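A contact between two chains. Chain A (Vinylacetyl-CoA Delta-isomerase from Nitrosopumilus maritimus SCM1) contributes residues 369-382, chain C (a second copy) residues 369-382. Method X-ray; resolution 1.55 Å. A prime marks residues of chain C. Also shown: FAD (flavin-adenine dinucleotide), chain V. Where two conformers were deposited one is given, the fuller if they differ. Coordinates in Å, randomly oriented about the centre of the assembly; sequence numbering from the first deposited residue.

Chain A, residues 369-382: VTRFPYEISRLAQD
Chain C 369-382: VTRFPYEISRLAQD

Four direct hydrogen bonds, two symmetric pairs, tie the stretches together. Tyr374 OH donates to Gln381′ OE1 at 2.7 Å, and Tyr374′ OH donates to Gln381 OE1 at 2.8 Å. In the second pair, Arg378 NH1 donates to the backbone oxygen Thr370′ O at 2.9 Å, and Arg378′ NH1 to Thr370 O, also at 2.9 Å, with N-H...O angles of 151° and 146°.

Each arginine is set for this task by its own helix. Glu375, one turn before Arg378, forms a bidentate salt bridge with it: Arg378 NE to Glu375 OE1 is 2.9 Å and Arg378 NH2 to Glu375 OE2 is 2.8 Å. In the second copy the carboxylate oxygens exchange labels, with Arg378′ NE to Glu375′ OE2 and Arg378′ NH2 to Glu375′ OE1 both at 2.8 Å. The carboxylate thus occupies NE and NH2 and leaves NH1 for the partner chain. Glu375 reaches the guanidinium with chi1 t and chi2 p; Arg378 runs t, t, p with chi4 near 80°, extended at first and then turned.

Water completes the polar network around the guanidinium. Water 1 accepts from Arg378′ NH1 (2.9 Å) and donates to Thr370 OG1 (2.8 Å); water 3 does the same between Arg378 NH1 and Thr370′ OG1, at the same two distances. Thr370, chi1 p, therefore receives the opposing arginine directly through its carbonyl and indirectly through its hydroxyl. Water 2 accepts from Arg378′ NH2 at 2.9 Å and, weakly, from Arg371 NE at 3.1 Å; water 4 accepts from Arg378 NH2 at 2.9 Å and, weakly, from Arg371′ NH2 at 3.2 Å.

The same arginines supply the packing. Arg378′ CG lies 3.5 Å from the centroid of the Tyr374 ring, only 4° off its normal, a CH-pi contact repeated with identical values by Arg378 CG over Tyr374′. Arg378′ CD also approaches Tyr374 CD1 to 3.5 Å. The tyrosine, chi1 m and chi2 86°, offers a flat face to the aliphatic chain while its hydroxyl reaches the glutamine at the ring edge. Gln381 (m, t, chi3 near 0°) lies one turn beyond Arg378, so the tyrosine spans two residues of the opposite helix. Glutamine suits this buried place because its amide oxygen accepts the hydroxyl's hydrogen, and OE1 and NE2 are also hydrogen-bonded elsewhere in the structure. Arg371, m, t, t, places CG over a face of the opposing guanidinium, 3.7 Å from Arg378′ NH1.

From Pro373 to Asp382 both chains are helical, with i to i+4 hydrogen bonds, and each helix continues later in its chain. The axes approach to 10.5 Å, their N-to-C directions 144° apart, so the helices run roughly antiparallel. Tyr374 CA and Arg378′ CA are 7.2 Å apart, as are Arg378 CA and Tyr374′ CA. Tyr374, Arg378 and Gln381 point CA-to-CB toward the partner, and Arg378 and Tyr374 account for most of the 537 Å² buried. Tyr374, Gln381 and Thr370 are buried in the assembly; Arg378 stays partly exposed. Phe372 points away. Beyond the contact, Asp382 OD1 accepts a hydrogen bond from FAD O3B at 2.8 Å.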

ATOM      1  N   VAL A 369      -2.174   1.568 -13.674  0.60 10.60           N
ATOM      2  CA  VAL A 369      -2.789   0.381 -14.270  0.60 11.11           C
ATOM      3  C   VAL A 369      -2.052  -0.907 -13.873  0.60 10.80           C
ATOM      4  O   VAL A 369      -2.680  -1.959 -13.732  0.60 11.07           O
ATOM      5  CB  VAL A 369      -2.910   0.562 -15.796  0.60 11.77           C
ATOM      6  CG1 VAL A 369      -3.202  -0.717 -16.560  0.60 11.43           C
ATOM      7  CG2 VAL A 369      -3.962   1.608 -16.096  0.60 12.56           C
ATOM      8  N   THR A 370      -0.719  -0.845 -13.694  1.00 11.00           N
ATOM      9  CA  THR A 370       0.071  -2.040 -13.336  1.00 10.62           C
ATOM     10  C   THR A 370      -0.226  -2.515 -11.912  1.00 10.83           C
ATOM     11  O   THR A 370       0.154  -3.652 -11.568  1.00 11.55           O
ATOM     12  CB  THR A 370       1.586  -1.891 -13.544  1.00 10.45           C
ATOM     13  OG1 THR A 370       2.128  -1.071 -12.502  1.00 11.93           O
ATOM     14  CG2 THR A 370       1.942  -1.391 -14.948  1.00 10.84           C
ATOM     15  N   ARG A 371      -0.852  -1.642 -11.111  1.00 10.88           N
ATOM     16  CA  ARG A 371      -1.102  -1.889  -9.690  1.00 10.34           C
ATOM     17  C   ARG A 371      -2.587  -2.137  -9.395  1.00 11.86           C
ATOM     18  O   ARG A 371      -2.956  -3.124  -8.764  1.00 13.03           O
ATOM     19  CB  ARG A 371      -0.585  -0.676  -8.900  1.00 11.20           C
ATOM     20  CG  ARG A 371       0.923  -0.507  -8.958  1.00 11.93           C
ATOM     21  CD  ARG A 371       1.394   0.792  -8.336  1.00 14.36           C
ATOM     22  NE  ARG A 371       2.851   0.828  -8.231  1.00 15.96           N
ATOM     23  CZ  ARG A 371       3.565   1.835  -7.753  1.00 16.07           C
ATOM     24  NH1 ARG A 371       2.991   2.930  -7.344  1.00 17.62           N
ATOM     25  NH2 ARG A 371       4.878   1.745  -7.659  1.00 17.60           N
ATOM     26  N   PHE A 372      -3.426  -1.188  -9.778  1.00 10.58           N
ATOM     27  CA  PHE A 372      -4.761  -1.103  -9.192  1.00 11.14           C
ATOM     28  C   PHE A 372      -5.689  -2.243  -9.627  1.00 11.15           C
ATOM     29  O   PHE A 372      -6.519  -2.685  -8.808  1.00 10.96           O
ATOM     30  CB  PHE A 372      -5.431   0.249  -9.403  1.00 11.63           C
ATOM     31  CG  PHE A 372      -4.703   1.404  -8.761  1.00 11.99           C
ATOM     32  CD1 PHE A 372      -3.726   1.216  -7.765  1.00 12.86           C
ATOM     33  CD2 PHE A 372      -5.011   2.716  -9.131  1.00 13.16           C
ATOM     34  CE1 PHE A 372      -3.074   2.308  -7.210  1.00 14.04           C
ATOM     35  CE2 PHE A 372      -4.370   3.784  -8.537  1.00 14.40           C
ATOM     36  CZ  PHE A 372      -3.390   3.569  -7.581  1.00 14.07           C
ATOM     37  N   PRO A 373      -5.689  -2.723 -10.901  1.00 11.14           N
ATOM     38  CA  PRO A 373      -6.567  -3.845 -11.260  1.00 12.06           C
ATOM     39  C   PRO A 373      -6.400  -5.026 -10.306  1.00 10.63           C
ATOM     40  O   PRO A 373      -7.370  -5.739 -10.036  1.00 11.03           O
ATOM     41  CB  PRO A 373      -6.221  -4.149 -12.722  1.00 13.45           C
ATOM     42  CG  PRO A 373      -5.779  -2.774 -13.218  1.00 12.67           C
ATOM     43  CD  PRO A 373      -4.940  -2.225 -12.075  1.00 11.97           C
ATOM     44  N   TYR A 374      -5.154  -5.258  -9.875  1.00 10.82           N
ATOM     45  CA  TYR A 374      -4.882  -6.356  -8.960  1.00 10.75           C
ATOM     46  C   TYR A 374      -5.614  -6.174  -7.639  1.00 11.60           C
ATOM     47  O   TYR A 374      -6.102  -7.140  -7.061  1.00 13.17           O
ATOM     48  CB  TYR A 374      -3.391  -6.543  -8.817  1.00 10.95           C
ATOM     49  CG  TYR A 374      -2.692  -7.134 -10.037  1.00 11.18           C
ATOM     50  CD1 TYR A 374      -2.255  -6.319 -11.074  1.00 11.75           C
ATOM     51  CD2 TYR A 374      -2.483  -8.493 -10.175  1.00 11.35           C
ATOM     52  CE1 TYR A 374      -1.611  -6.836 -12.184  1.00 12.72           C
ATOM     53  CE2 TYR A 374      -1.828  -9.034 -11.260  1.00 11.20           C
ATOM     54  CZ  TYR A 374      -1.447  -8.200 -12.309  1.00 11.22           C
ATOM     55  OH  TYR A 374      -0.750  -8.656 -13.382  1.00 13.15           O
ATOM     56  N   GLU A 375      -5.707  -4.940  -7.166  1.00 11.12           N
ATOM     57  CA  GLU A 375      -6.404  -4.664  -5.921  1.00 11.43           C
ATOM     58  C   GLU A 375      -7.924  -4.715  -6.101  1.00  9.82           C
ATOM     59  O   GLU A 375      -8.704  -5.193  -5.248  1.00 11.49           O
ATOM     60  CB  GLU A 375      -5.943  -3.329  -5.382  1.00 13.20           C
ATOM     61  CG  GLU A 375      -6.572  -2.988  -4.015  1.00 13.88           C
ATOM     62  CD  GLU A 375      -6.351  -3.909  -2.822  1.00 16.86           C
ATOM     63  OE1 GLU A 375      -5.596  -4.876  -2.968  1.00 17.57           O
ATOM     64  OE2 GLU A 375      -6.989  -3.705  -1.750  1.00 18.04           O
ATOM     65  N   ILE A 376      -8.418  -4.165  -7.230  1.00 10.71           N
ATOM     66  CA  ILE A 376      -9.844  -4.220  -7.499  1.00 11.19           C
ATOM     67  C   ILE A 376     -10.292  -5.680  -7.556  1.00 10.08           C
ATOM     68  O   ILE A 376     -11.363  -6.063  -7.027  1.00 12.27           O
ATOM     69  CB  ILE A 376     -10.129  -3.408  -8.782  1.00 11.71           C
ATOM     70  CG1 ILE A 376      -9.819  -1.897  -8.606  1.00 12.51           C
ATOM     71  CG2 ILE A 376     -11.570  -3.585  -9.222  1.00 12.82           C
ATOM     72  CD1 ILE A 376      -9.825  -1.094  -9.885  1.00 13.67           C
ATOM     73  N   SER A 377      -9.478  -6.528  -8.180  0.57 10.09           N
ATOM     74  CA  SER A 377      -9.791  -7.940  -8.266  0.57 10.21           C
ATOM     75  C   SER A 377      -9.801  -8.605  -6.894  0.57 10.42           C
ATOM     76  O   SER A 377     -10.685  -9.416  -6.608  0.57 11.67           O
ATOM     77  CB  SER A 377      -8.808  -8.620  -9.174  0.57 11.28           C
ATOM     78  OG  SER A 377      -8.992  -8.159 -10.495  0.57 12.29           O
ATOM     79  N   ARG A 378      -8.818  -8.283  -6.060  1.00 10.80           N
ATOM     80  CA  ARG A 378      -8.755  -8.840  -4.708  1.00 10.67           C
ATOM     81  C   ARG A 378     -10.025  -8.503  -3.936  1.00 10.00           C
ATOM     82  O   ARG A 378     -10.648  -9.357  -3.313  1.00 11.63           O
ATOM     83  CB  ARG A 378      -7.517  -8.339  -3.978  1.00  9.93           C
ATOM     84  CG  ARG A 378      -7.251  -9.042  -2.661  1.00 10.48           C
ATOM     85  CD  ARG A 378      -5.989  -8.514  -2.011  1.00 12.22           C
ATOM     86  NE  ARG A 378      -6.148  -7.212  -1.392  1.00 12.45           N
ATOM     87  CZ  ARG A 378      -6.685  -6.989  -0.208  1.00 13.16           C
ATOM     88  NH1 ARG A 378      -6.906  -7.988   0.654  1.00 14.00           N
ATOM     89  NH2 ARG A 378      -6.882  -5.744   0.154  1.00 15.08           N
ATOM     90  N   LEU A 379     -10.443  -7.237  -3.998  1.00 10.62           N
ATOM     91  CA  LEU A 379     -11.618  -6.782  -3.274  1.00 11.18           C
ATOM     92  C   LEU A 379     -12.887  -7.457  -3.791  1.00 11.21           C
ATOM     93  O   LEU A 379     -13.788  -7.768  -3.016  1.00 12.04           O
ATOM     94  CB  LEU A 379     -11.733  -5.266  -3.287  1.00 11.59           C
ATOM     95  CG  LEU A 379     -10.603  -4.523  -2.583  1.00 13.11           C
ATOM     96  CD1 LEU A 379     -10.743  -3.045  -2.770  1.00 14.99           C
ATOM     97  CD2 LEU A 379     -10.524  -4.882  -1.091  1.00 15.99           C
ATOM     98  N   ALA A 380     -12.999  -7.590  -5.114  1.00 11.33           N
ATOM     99  CA  ALA A 380     -14.120  -8.333  -5.698  1.00 11.72           C
ATOM    100  C   ALA A 380     -14.224  -9.760  -5.156  1.00 12.34           C
ATOM    101  O   ALA A 380     -15.319 -10.253  -4.857  1.00 12.45           O
ATOM    102  CB  ALA A 380     -14.073  -8.287  -7.223  1.00 12.86           C
ATOM    103  N   GLN A 381     -13.084 -10.423  -5.016  0.57 11.63           N
ATOM    104  CA  GLN A 381     -13.097 -11.788  -4.513  0.57 12.43           C
ATOM    105  C   GLN A 381     -13.498 -11.809  -3.043  0.57 12.56           C
ATOM    106  O   GLN A 381     -14.203 -12.715  -2.621  0.57 13.11           O
ATOM    107  CB  GLN A 381     -11.743 -12.458  -4.700  0.57 12.53           C
ATOM    108  CG  GLN A 381     -11.394 -12.667  -6.159  0.57 12.18           C
ATOM    109  CD  GLN A 381     -10.264 -13.655  -6.335  0.57 12.43           C
ATOM    110  OE1 GLN A 381      -9.660 -14.137  -5.359  0.57 12.31           O
ATOM    111  NE2 GLN A 381     -10.015 -14.015  -7.586  0.57 12.78           N
ATOM    112  N   ASP A 382     -13.048 -10.828  -2.264  1.00 12.26           N
ATOM    113  CA  ASP A 382     -13.492 -10.716  -0.857  1.00 11.58           C
ATOM    114  C   ASP A 382     -15.023 -10.632  -0.791  1.00 12.15           C
ATOM    115  O   ASP A 382     -15.729 -11.382  -0.087  1.00 13.73           O
ATOM    116  CB  ASP A 382     -12.863  -9.488  -0.227  1.00 12.06           C
ATOM    117  CG  ASP A 382     -13.212  -9.181   1.228  1.00 13.24           C
ATOM    118  OD1 ASP A 382     -14.051  -9.925   1.851  1.00 14.78           O
ATOM    119  OD2 ASP A 382     -12.652  -8.190   1.758  1.00 14.80           O
TER
ATOM    120  N   VAL C 369      -2.228 -12.696   5.302  1.00 11.36           N
ATOM    121  CA  VAL C 369      -2.424 -13.682   4.241  1.00 11.63           C
ATOM    122  C   VAL C 369      -3.527 -13.259   3.242  1.00 11.34           C
ATOM    123  O   VAL C 369      -3.450 -13.638   2.084  1.00 12.10           O
ATOM    124  CB  VAL C 369      -2.682 -15.035   4.902  1.00 15.00           C
ATOM    125  CG1 VAL C 369      -3.554 -16.001   4.134  1.00 19.35           C
ATOM    126  CG2 VAL C 369      -1.438 -15.608   5.521  1.00 18.13           C
ATOM    127  N   THR C 370      -4.521 -12.464   3.687  1.00 10.75           N
ATOM    128  CA  THR C 370      -5.564 -11.996   2.805  1.00 11.25           C
ATOM    129  C   THR C 370      -5.024 -10.972   1.795  1.00 11.05           C
ATOM    130  O   THR C 370      -5.742 -10.664   0.814  1.00 12.70           O
ATOM    131  CB  THR C 370      -6.777 -11.440   3.544  1.00 11.43           C
ATOM    132  OG1 THR C 370      -6.508 -10.139   4.072  1.00 12.14           O
ATOM    133  CG2 THR C 370      -7.349 -12.438   4.542  1.00 11.84           C
ATOM    134  N   ARG C 371      -3.840 -10.392   2.083  1.00 11.30           N
ATOM    135  CA  ARG C 371      -3.256  -9.306   1.321  1.00 11.95           C
ATOM    136  C   ARG C 371      -2.050  -9.773   0.515  1.00 11.03           C
ATOM    137  O   ARG C 371      -1.991  -9.552  -0.687  1.00 13.67           O
ATOM    138  CB  ARG C 371      -2.879  -8.135   2.250  1.00 13.11           C
ATOM    139  CG  ARG C 371      -4.075  -7.498   2.941  1.00 13.85           C
ATOM    140  CD  ARG C 371      -3.676  -6.511   4.035  1.00 16.58           C
ATOM    141  NE  ARG C 371      -4.853  -5.835   4.574  1.00 18.15           N
ATOM    142  CZ  ARG C 371      -4.811  -4.886   5.491  1.00 16.73           C
ATOM    143  NH1 ARG C 371      -3.676  -4.564   6.090  1.00 18.32           N
ATOM    144  NH2 ARG C 371      -5.902  -4.248   5.821  1.00 17.11           N
ATOM    145  N   PHE C 372      -1.014 -10.287   1.168  1.00 10.55           N
ATOM    146  CA  PHE C 372       0.283 -10.375   0.533  1.00 11.93           C
ATOM    147  C   PHE C 372       0.380 -11.387  -0.620  1.00 11.41           C
ATOM    148  O   PHE C 372       1.150 -11.120  -1.557  1.00 10.95           O
ATOM    149  CB  PHE C 372       1.354 -10.644   1.579  1.00 12.25           C
ATOM    150  CG  PHE C 372       1.528  -9.549   2.636  1.00 12.17           C
ATOM    151  CD1 PHE C 372       0.940  -8.291   2.499  1.00 14.30           C
ATOM    152  CD2 PHE C 372       2.244  -9.802   3.819  1.00 13.82           C
ATOM    153  CE1 PHE C 372       1.109  -7.311   3.461  1.00 14.63           C
ATOM    154  CE2 PHE C 372       2.386  -8.811   4.770  1.00 13.92           C
ATOM    155  CZ  PHE C 372       1.825  -7.578   4.595  1.00 14.54           C
ATOM    156  N   PRO C 373      -0.281 -12.569  -0.608  1.00 11.02           N
ATOM    157  CA  PRO C 373      -0.187 -13.469  -1.760  1.00 10.86           C
ATOM    158  C   PRO C 373      -0.582 -12.787  -3.077  1.00  9.79           C
ATOM    159  O   PRO C 373       0.016 -13.048  -4.113  1.00 11.28           O
ATOM    160  CB  PRO C 373      -1.114 -14.616  -1.394  1.00 11.73           C
ATOM    161  CG  PRO C 373      -1.042 -14.648   0.138  1.00 11.52           C
ATOM    162  CD  PRO C 373      -1.050 -13.173   0.517  1.00 11.70           C
ATOM    163  N   TYR C 374      -1.534 -11.849  -2.997  1.00 11.16           N
ATOM    164  CA  TYR C 374      -1.935 -11.116  -4.176  1.00 10.89           C
ATOM    165  C   TYR C 374      -0.793 -10.252  -4.704  1.00 11.63           C
ATOM    166  O   TYR C 374      -0.646 -10.095  -5.923  1.00 12.54           O
ATOM    167  CB  TYR C 374      -3.208 -10.321  -3.852  1.00 11.76           C
ATOM    168  CG  TYR C 374      -4.467 -11.178  -3.710  1.00 10.84           C
ATOM    169  CD1 TYR C 374      -4.813 -11.780  -2.487  1.00 10.91           C
ATOM    170  CD2 TYR C 374      -5.334 -11.404  -4.764  1.00 11.64           C
ATOM    171  CE1 TYR C 374      -5.959 -12.532  -2.342  1.00 11.35           C
ATOM    172  CE2 TYR C 374      -6.482 -12.170  -4.638  1.00 11.27           C
ATOM    173  CZ  TYR C 374      -6.792 -12.772  -3.430  1.00 11.96           C
ATOM    174  OH  TYR C 374      -7.957 -13.509  -3.263  1.00 13.03           O
ATOM    175  N   GLU C 375      -0.030  -9.635  -3.807  1.00 11.13           N
ATOM    176  CA  GLU C 375       1.132  -8.859  -4.216  1.00 11.45           C
ATOM    177  C   GLU C 375       2.265  -9.725  -4.723  1.00 10.99           C
ATOM    178  O   GLU C 375       2.903  -9.380  -5.725  1.00 11.40           O
ATOM    179  CB  GLU C 375       1.573  -7.934  -3.108  1.00 13.81           C
ATOM    180  CG  GLU C 375       2.712  -6.997  -3.478  1.00 13.89           C
ATOM    181  CD  GLU C 375       2.450  -6.045  -4.648  1.00 14.50           C
ATOM    182  OE1 GLU C 375       3.430  -5.334  -4.999  1.00 17.67           O
ATOM    183  OE2 GLU C 375       1.337  -5.951  -5.174  1.00 16.74           O
ATOM    184  N   ILE C 376       2.527 -10.840  -4.030  1.00 10.51           N
ATOM    185  CA  ILE C 376       3.578 -11.749  -4.477  1.00 11.82           C
ATOM    186  C   ILE C 376       3.270 -12.232  -5.922  1.00 10.62           C
ATOM    187  O   ILE C 376       4.140 -12.283  -6.794  1.00 11.49           O
ATOM    188  CB  ILE C 376       3.765 -12.877  -3.457  1.00 12.37           C
ATOM    189  CG1 ILE C 376       4.243 -12.329  -2.110  1.00 12.77           C
ATOM    190  CG2 ILE C 376       4.682 -13.979  -3.965  1.00 13.07           C
ATOM    191  CD1 ILE C 376       4.203 -13.294  -0.936  1.00 13.20           C
ATOM    192  N   SER C 377       1.998 -12.577  -6.162  0.51 10.82           N
ATOM    193  CA  SER C 377       1.505 -12.970  -7.477  0.51 11.72           C
ATOM    194  C   SER C 377       1.769 -11.902  -8.525  0.51 11.09           C
ATOM    195  O   SER C 377       2.282 -12.172  -9.619  0.51 11.35           O
ATOM    196  CB  SER C 377       0.026 -13.295  -7.416  0.51 12.37           C
ATOM    197  OG  SER C 377      -0.469 -13.581  -8.719  0.51 14.04           O
ATOM    198  N   ARG C 378       1.393 -10.672  -8.174  1.00 11.19           N
ATOM    199  CA  ARG C 378       1.540  -9.555  -9.107  1.00 10.48           C
ATOM    200  C   ARG C 378       3.015  -9.389  -9.518  1.00 10.14           C
ATOM    201  O   ARG C 378       3.351  -9.251 -10.694  1.00 10.65           O
ATOM    202  CB  ARG C 378       1.021  -8.295  -8.452  1.00 10.41           C
ATOM    203  CG  ARG C 378       0.948  -7.142  -9.414  1.00 10.95           C
ATOM    204  CD  ARG C 378       0.365  -5.920  -8.756  1.00 11.67           C
ATOM    205  NE  ARG C 378       1.320  -5.243  -7.897  1.00 11.70           N
ATOM    206  CZ  ARG C 378       2.255  -4.395  -8.303  1.00 12.25           C
ATOM    207  NH1 ARG C 378       2.280  -3.940  -9.562  1.00 12.98           N
ATOM    208  NH2 ARG C 378       3.151  -3.949  -7.459  1.00 14.28           N
ATOM    209  N   LEU C 379       3.919  -9.421  -8.540  1.00  9.76           N
ATOM    210  CA  LEU C 379       5.337  -9.243  -8.800  1.00 10.08           C
ATOM    211  C   LEU C 379       5.886 -10.408  -9.609  1.00 10.17           C
ATOM    212  O   LEU C 379       6.761 -10.208 -10.452  1.00 10.47           O
ATOM    213  CB  LEU C 379       6.089  -9.063  -7.486  1.00 10.59           C
ATOM    214  CG  LEU C 379       5.741  -7.791  -6.701  1.00 11.86           C
ATOM    215  CD1 LEU C 379       6.437  -7.768  -5.350  1.00 14.10           C
ATOM    216  CD2 LEU C 379       6.050  -6.545  -7.498  1.00 14.57           C
ATOM    217  N   ALA C 380       5.431 -11.645  -9.338  1.00  9.93           N
ATOM    218  CA  ALA C 380       5.851 -12.768 -10.172  1.00 10.46           C
ATOM    219  C   ALA C 380       5.474 -12.559 -11.653  1.00 10.86           C
ATOM    220  O   ALA C 380       6.256 -12.885 -12.555  1.00 11.48           O
ATOM    221  CB  ALA C 380       5.267 -14.054  -9.643  1.00 11.51           C
ATOM    222  N   GLN C 381       4.249 -12.056 -11.879  1.00 10.52           N
ATOM    223  CA  GLN C 381       3.796 -11.805 -13.235  1.00 10.84           C
ATOM    224  C   GLN C 381       4.668 -10.749 -13.914  1.00 12.13           C
ATOM    225  O   GLN C 381       4.978 -10.880 -15.110  1.00 12.47           O
ATOM    226  CB  GLN C 381       2.326 -11.425 -13.228  1.00 12.31           C
ATOM    227  CG  GLN C 381       1.430 -12.598 -12.910  1.00 12.80           C
ATOM    228  CD  GLN C 381      -0.036 -12.370 -13.216  1.00 16.52           C
ATOM    229  OE1 GLN C 381      -0.501 -11.321 -13.703  1.00 14.59           O
ATOM    230  NE2 GLN C 381      -0.751 -13.500 -13.154  1.00 20.15           N
ATOM    231  N   ASP C 382       4.999  -9.668 -13.191  1.00 10.98           N
ATOM    232  CA  ASP C 382       5.927  -8.659 -13.690  1.00 11.63           C
ATOM    233  C   ASP C 382       7.222  -9.297 -14.169  1.00 11.40           C
ATOM    234  O   ASP C 382       7.673  -9.113 -15.293  1.00 13.03           O
ATOM    235  CB  ASP C 382       6.155  -7.588 -12.641  1.00 11.17           C
ATOM    236  CG  ASP C 382       7.091  -6.442 -12.994  1.00 12.58           C
ATOM    237  OD1 ASP C 382       7.675  -6.413 -14.144  1.00 13.84           O
ATOM    238  OD2 ASP C 382       7.258  -5.564 -12.104  1.00 13.57           O
TER
HETATM  239  PA  FAD V 603     -19.547 -15.019   2.539  1.00 13.73           P
HETATM  240  O1A FAD V 603     -19.818 -15.215   3.980  1.00 14.59           O
HETATM  241  O2A FAD V 603     -20.689 -14.990   1.584  1.00 14.44           O
HETATM  242  O5B FAD V 603     -18.650 -13.716   2.447  1.00 13.10           O
HETATM  243  C5B FAD V 603     -18.751 -12.840   1.297  1.00 12.57           C
HETATM  244  C4B FAD V 603     -18.548 -11.411   1.740  1.00 12.81           C
HETATM  245  O4B FAD V 603     -19.700 -11.024   2.523  1.00 13.42           O
HETATM  246  C3B FAD V 603     -17.317 -11.156   2.648  1.00 12.63           C
HETATM  247  O3B FAD V 603     -16.776  -9.856   2.400  1.00 12.85           O
HETATM  248  C2B FAD V 603     -17.912 -11.235   4.080  1.00 13.51           C
HETATM  249  O2B FAD V 603     -17.213 -10.530   5.089  1.00 13.59           O
HETATM  250  C1B FAD V 603     -19.290 -10.629   3.837  1.00 14.14           C
HETATM  251  N9A FAD V 603     -20.306 -11.017   4.801  1.00 14.11           N
HETATM  252  C8A FAD V 603     -20.908 -12.240   4.941  1.00 14.92           C
HETATM  253  N7A FAD V 603     -21.802 -12.277   5.904  1.00 15.74           N
HETATM  254  C5A FAD V 603     -21.792 -11.007   6.438  1.00 14.39           C
HETATM  255  C6A FAD V 603     -22.544 -10.417   7.473  1.00 16.27           C
HETATM  256  N6A FAD V 603     -23.481 -11.069   8.151  1.00 19.68           N
HETATM  257  N1A FAD V 603     -22.280  -9.123   7.789  1.00 17.12           N
HETATM  258  C2A FAD V 603     -21.342  -8.496   7.063  1.00 17.01           C
HETATM  259  N3A FAD V 603     -20.574  -8.949   6.074  1.00 15.96           N
HETATM  260  C4A FAD V 603     -20.874 -10.213   5.767  1.00 14.96           C
HETATM  261  N1  FAD V 603     -14.702 -24.255   5.198  1.00 15.02           N
HETATM  262  C2  FAD V 603     -14.731 -25.443   5.879  1.00 14.20           C
HETATM  263  O2  FAD V 603     -15.524 -25.676   6.789  1.00 16.57           O
HETATM  264  N3  FAD V 603     -13.848 -26.444   5.534  1.00 15.69           N
HETATM  265  C4  FAD V 603     -12.859 -26.402   4.590  1.00 14.90           C
HETATM  266  O4  FAD V 603     -12.177 -27.397   4.320  1.00 15.79           O
HETATM  267  C4X FAD V 603     -12.888 -25.200   3.822  1.00 14.69           C
HETATM  268  N5  FAD V 603     -12.005 -25.078   2.817  1.00 16.08           N
HETATM  269  C5X FAD V 603     -12.151 -24.007   1.960  1.00 14.50           C
HETATM  270  C6  FAD V 603     -11.401 -23.931   0.781  1.00 14.56           C
HETATM  271  C7  FAD V 603     -11.579 -22.894  -0.136  1.00 13.79           C
HETATM  272  C7M FAD V 603     -10.832 -22.889  -1.446  1.00 15.31           C
HETATM  273  C8  FAD V 603     -12.333 -21.777   0.232  1.00 13.95           C
HETATM  274  C8M FAD V 603     -12.541 -20.626  -0.710  1.00 14.26           C
HETATM  275  C9  FAD V 603     -13.087 -21.836   1.388  1.00 14.02           C
HETATM  276  C9A FAD V 603     -13.002 -22.935   2.272  1.00 13.99           C
HETATM  277  N10 FAD V 603     -13.780 -23.025   3.430  1.00 15.13           N
HETATM  278  C10 FAD V 603     -13.836 -24.182   4.188  1.00 14.30           C
HETATM  279  C1' FAD V 603     -14.857 -22.038   3.605  1.00 15.45           C
HETATM  280  C2' FAD V 603     -14.479 -20.674   4.150  1.00 13.18           C
HETATM  281  O2' FAD V 603     -14.379 -20.794   5.565  1.00 15.44           O
HETATM  282  C3' FAD V 603     -15.551 -19.674   3.758  1.00 13.64           C
HETATM  283  O3' FAD V 603     -15.356 -19.436   2.374  1.00 13.54           O
HETATM  284  C4' FAD V 603     -15.531 -18.385   4.590  1.00 12.97           C
HETATM  285  O4' FAD V 603     -15.965 -18.575   5.932  1.00 16.12           O
HETATM  286  C5' FAD V 603     -16.344 -17.284   3.948  1.00 12.87           C
HETATM  287  O5' FAD V 603     -17.723 -17.748   3.873  1.00 13.50           O
HETATM  288  P   FAD V 603     -18.476 -17.673   2.467  1.00 13.89           P
HETATM  289  O1P FAD V 603     -17.702 -18.355   1.444  1.00 13.27           O
HETATM  290  O2P FAD V 603     -19.864 -18.114   2.728  1.00 14.13           O
HETATM  291  O3P FAD V 603     -18.506 -16.154   2.050  1.00 14.51           O
HETATM  292  O   HOH W   1       4.070  -1.946 -10.683  1.00 15.38           O
HETATM  293  O   HOH W   2       4.697  -1.506  -7.389  1.00 21.65           O
HETATM  294  O   HOH W   3      -7.839  -7.816   3.346  1.00 16.44           O
HETATM  295  O   HOH W   4      -7.044  -4.505   2.796  1.00 22.88           O